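Long-range contact in envelope glycoprotein E (Human herpesvirus 1, PDB 2GIY), which pairs with gI to bind the Fc part of host IgG and is required, in epithelial cells, for cell-to-cell spread of the virus: residues 140-148 with 159-169. Numbering follows the deposited sequence.
Sequences PQHSGLYLC and WGHITISTAAQ
Tyr146 of strand 144-148 lies across Ile164 of strand 159-165. Its CB sits 3.5 Å from Ile162 O. The ring then runs back toward His142, because CG is anti to the carbonyl carbon (chi1 -66°). Ile164 CD1 covers one face in a CH-pi contact, 4.0 Å from the ring centroid and shifted toward the CG-CD1 side. CE1 passes 3.9 Å from Ile164 CB. At the tip, OH donates to His142 O at 2.6 Å, at the ring edge. This is the tyrosine corner, here in the Ig V-like C-terminal domain of the gE ectodomain, tying the 3-10 turn 140-142 to the strand that follows it.

The two strands form an antiparallel hairpin, with paired backbone bonds at Gly144-Ile164, Tyr146-Ile162 and Cys148-Gly160. Leu145, Leu147, His161 and Thr163 occupy the face turned from Tyr146.

Beyond the paired strands, Gln169 reaches back to Pro140 and Ser143. Its NE2 donates to Pro140 O at 3.1 Å, while Ser143 N reaches that oxygen from the opposite face. Ser143 OG comes to Gln169 OE1 at 2.6 Å from above the amide carbonyl plane; Thr166 OG1 uses an in-plane lone pair. Thr166 N donates to Ser143 OG. Neutral amide, hydroxyl and backbone groups thus link the turn before strand 144-148 to the chain leaving strand 159-165.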
loop_
_atom_site.group_PDB
_atom_site.type_symbol
_atom_site.label_atom_id
_atom_site.label_comp_id
_atom_site.label_asym_id
_atom_site.label_seq_id
_atom_site.Cartn_x
_atom_site.Cartn_y
_atom_site.Cartn_z
ATOM N N PRO A 140 4.864 -25.979 15.036
ATOM C CA PRO A 140 4.345 -26.143 13.675
ATOM C C PRO A 140 2.849 -25.853 13.531
ATOM O O PRO A 140 2.379 -25.540 12.435
ATOM C CB PRO A 140 4.693 -27.594 13.352
ATOM C CG PRO A 140 5.982 -27.789 14.094
ATOM C CD PRO A 140 5.686 -27.140 15.429
ATOM N N GLN A 141 2.106 -25.939 14.635
ATOM C CA GLN A 141 0.662 -25.690 14.609
ATOM C C GLN A 141 0.351 -24.240 14.218
ATOM O O GLN A 141 -0.744 -23.938 13.740
ATOM C CB GLN A 141 0.047 -25.972 15.989
ATOM C CG GLN A 141 0.139 -24.776 16.946
ATOM C CD GLN A 141 -0.064 -25.135 18.406
ATOM O OE1 GLN A 141 0.798 -25.753 19.032
ATOM N NE2 GLN A 141 -1.209 -24.746 18.958
ATOM N N HIS A 142 1.315 -23.348 14.429
ATOM C CA HIS A 142 1.130 -21.927 14.119
ATOM C C HIS A 142 1.429 -21.550 12.671
ATOM O O HIS A 142 1.118 -20.440 12.244
ATOM C CB HIS A 142 2.011 -21.077 15.041
ATOM C CG HIS A 142 1.663 -21.200 16.490
ATOM N ND1 HIS A 142 2.590 -21.541 17.453
ATOM C CD2 HIS A 142 0.491 -21.020 17.142
ATOM C CE1 HIS A 142 2.003 -21.564 18.635
ATOM N NE2 HIS A 142 0.730 -21.251 18.475
ATOM N N SER A 143 2.028 -22.465 11.917
ATOM C CA SER A 143 2.379 -22.188 10.531
ATOM C C SER A 143 1.159 -21.995 9.639
ATOM O O SER A 143 0.184 -22.742 9.732
ATOM C CB SER A 143 3.250 -23.320 9.981
ATOM O OG SER A 143 4.447 -23.441 10.743
ATOM N N GLY A 144 1.221 -20.988 8.772
ATOM C CA GLY A 144 0.114 -20.737 7.873
ATOM C C GLY A 144 0.209 -19.385 7.201
ATOM O O GLY A 144 1.208 -18.675 7.346
ATOM N N LEU A 145 -0.830 -19.034 6.455
ATOM C CA LEU A 145 -0.866 -17.753 5.772
ATOM C C LEU A 145 -1.768 -16.821 6.563
ATOM O O LEU A 145 -2.956 -17.101 6.752
ATOM C CB LEU A 145 -1.399 -17.919 4.349
ATOM C CG LEU A 145 -1.657 -16.624 3.574
ATOM C CD1 LEU A 145 -0.367 -15.825 3.453
ATOM C CD2 LEU A 145 -2.214 -16.956 2.196
ATOM N N TYR A 146 -1.194 -15.717 7.029
ATOM C CA TYR A 146 -1.941 -14.736 7.804
ATOM C C TYR A 146 -2.181 -13.464 7.006
ATOM O O TYR A 146 -1.292 -12.979 6.311
ATOM C CB TYR A 146 -1.176 -14.376 9.085
ATOM C CG TYR A 146 -1.048 -15.506 10.081
ATOM C CD1 TYR A 146 -0.233 -16.610 9.817
ATOM C CD2 TYR A 146 -1.760 -15.484 11.280
ATOM C CE1 TYR A 146 -0.133 -17.666 10.722
ATOM C CE2 TYR A 146 -1.665 -16.538 12.193
ATOM C CZ TYR A 146 -0.850 -17.621 11.906
ATOM O OH TYR A 146 -0.748 -18.653 12.809
ATOM N N LEU A 147 -3.394 -12.934 7.110
ATOM C CA LEU A 147 -3.751 -11.692 6.444
ATOM C C LEU A 147 -4.232 -10.707 7.501
ATOM O O LEU A 147 -4.979 -11.071 8.414
ATOM C CB LEU A 147 -4.874 -11.910 5.418
ATOM C CG LEU A 147 -4.464 -12.167 3.962
ATOM C CD1 LEU A 147 -3.719 -13.487 3.854
ATOM C CD2 LEU A 147 -5.706 -12.176 3.071
ATOM N N CYS A 148 -3.780 -9.469 7.387
ATOM C CA CYS A 148 -4.202 -8.421 8.297
ATOM C C CYS A 148 -5.020 -7.490 7.416
ATOM O O CYS A 148 -4.511 -6.966 6.424
ATOM C CB CYS A 148 -2.998 -7.686 8.886
ATOM S SG CYS A 148 -3.481 -6.402 10.078
ATOM N N TRP A 159 -4.808 -3.813 3.377
ATOM C CA TRP A 159 -4.607 -5.201 3.772
ATOM C C TRP A 159 -3.197 -5.640 3.421
ATOM O O TRP A 159 -2.524 -5.026 2.585
ATOM C CB TRP A 159 -5.627 -6.140 3.104
ATOM C CG TRP A 159 -5.386 -6.398 1.640
ATOM C CD1 TRP A 159 -5.811 -5.635 0.590
ATOM C CD2 TRP A 159 -4.656 -7.495 1.072
ATOM N NE1 TRP A 159 -5.393 -6.190 -0.599
ATOM C CE2 TRP A 159 -4.681 -7.330 -0.331
ATOM C CE3 TRP A 159 -3.982 -8.598 1.612
ATOM C CZ2 TRP A 159 -4.055 -8.232 -1.203
ATOM C CZ3 TRP A 159 -3.361 -9.494 0.743
ATOM C CH2 TRP A 159 -3.403 -9.303 -0.647
ATOM N N GLY A 160 -2.745 -6.698 4.082
ATOM C CA GLY A 160 -1.423 -7.218 3.816
ATOM C C GLY A 160 -1.383 -8.676 4.210
ATOM O O GLY A 160 -2.281 -9.154 4.909
ATOM N N HIS A 161 -0.364 -9.393 3.753
ATOM C CA HIS A 161 -0.240 -10.800 4.101
ATOM C C HIS A 161 1.147 -11.126 4.631
ATOM O O HIS A 161 2.139 -10.478 4.273
ATOM C CB HIS A 161 -0.550 -11.691 2.890
ATOM C CG HIS A 161 0.415 -11.533 1.753
ATOM N ND1 HIS A 161 0.399 -10.446 0.906
ATOM C CD2 HIS A 161 1.426 -12.326 1.326
ATOM C CE1 HIS A 161 1.358 -10.576 0.005
ATOM N NE2 HIS A 161 1.997 -11.709 0.239
ATOM N N ILE A 162 1.199 -12.128 5.502
ATOM C CA ILE A 162 2.445 -12.590 6.087
ATOM C C ILE A 162 2.398 -14.105 6.189
ATOM O O ILE A 162 1.495 -14.653 6.820
ATOM C CB ILE A 162 2.655 -12.075 7.529
ATOM C CG1 ILE A 162 2.460 -10.562 7.602
ATOM C CG2 ILE A 162 4.063 -12.439 8.000
ATOM C CD1 ILE A 162 2.533 -10.031 9.022
ATOM N N THR A 163 3.345 -14.787 5.551
ATOM C CA THR A 163 3.396 -16.232 5.673
ATOM C C THR A 163 4.285 -16.460 6.887
ATOM O O THR A 163 5.481 -16.143 6.877
ATOM C CB THR A 163 4.020 -16.909 4.436
ATOM O OG1 THR A 163 3.147 -16.747 3.312
ATOM C CG2 THR A 163 4.211 -18.399 4.692
ATOM N N ILE A 164 3.681 -16.984 7.944
ATOM C CA ILE A 164 4.384 -17.239 9.190
ATOM C C ILE A 164 4.508 -18.738 9.357
ATOM O O ILE A 164 3.508 -19.427 9.559
ATOM C CB ILE A 164 3.599 -16.660 10.372
ATOM C CG1 ILE A 164 3.348 -15.171 10.129
ATOM C CG2 ILE A 164 4.365 -16.884 11.675
ATOM C CD1 ILE A 164 2.491 -14.499 11.202
ATOM N N SER A 165 5.728 -19.255 9.284
ATOM C CA SER A 165 5.882 -20.699 9.412
ATOM C C SER A 165 7.307 -21.195 9.536
ATOM O O SER A 165 8.265 -20.421 9.493
ATOM C CB SER A 165 5.239 -21.384 8.213
ATOM O OG SER A 165 5.870 -20.981 7.020
ATOM N N THR A 166 7.427 -22.507 9.708
ATOM C CA THR A 166 8.726 -23.147 9.798
ATOM C C THR A 166 9.181 -23.300 8.352
ATOM O O THR A 166 8.368 -23.198 7.432
ATOM C CB THR A 166 8.632 -24.537 10.449
ATOM O OG1 THR A 166 7.812 -25.395 9.639
ATOM C CG2 THR A 166 8.032 -24.432 11.840
ATOM N N ALA A 167 10.470 -23.542 8.151
ATOM C CA ALA A 167 11.006 -23.686 6.806
ATOM C C ALA A 167 10.366 -24.838 6.028
ATOM O O ALA A 167 10.018 -24.691 4.859
ATOM C CB ALA A 167 12.518 -23.873 6.872
ATOM N N ALA A 168 10.206 -25.979 6.685
ATOM C CA ALA A 168 9.633 -27.157 6.046
ATOM C C ALA A 168 8.189 -26.967 5.583
ATOM O O ALA A 168 7.793 -27.491 4.543
ATOM C CB ALA A 168 9.723 -28.350 6.997
ATOM N N GLN A 169 7.412 -26.207 6.351
ATOM C CA GLN A 169 6.007 -25.971 6.027
ATOM C C GLN A 169 5.778 -24.774 5.117
ATOM O O GLN A 169 4.688 -24.601 4.572
ATOM C CB GLN A 169 5.211 -25.754 7.310
ATOM C CG GLN A 169 5.228 -26.929 8.264
ATOM C CD GLN A 169 4.689 -26.555 9.628
ATOM O OE1 GLN A 169 5.357 -25.864 10.402
ATOM N NE2 GLN A 169 3.474 -26.996 9.928
#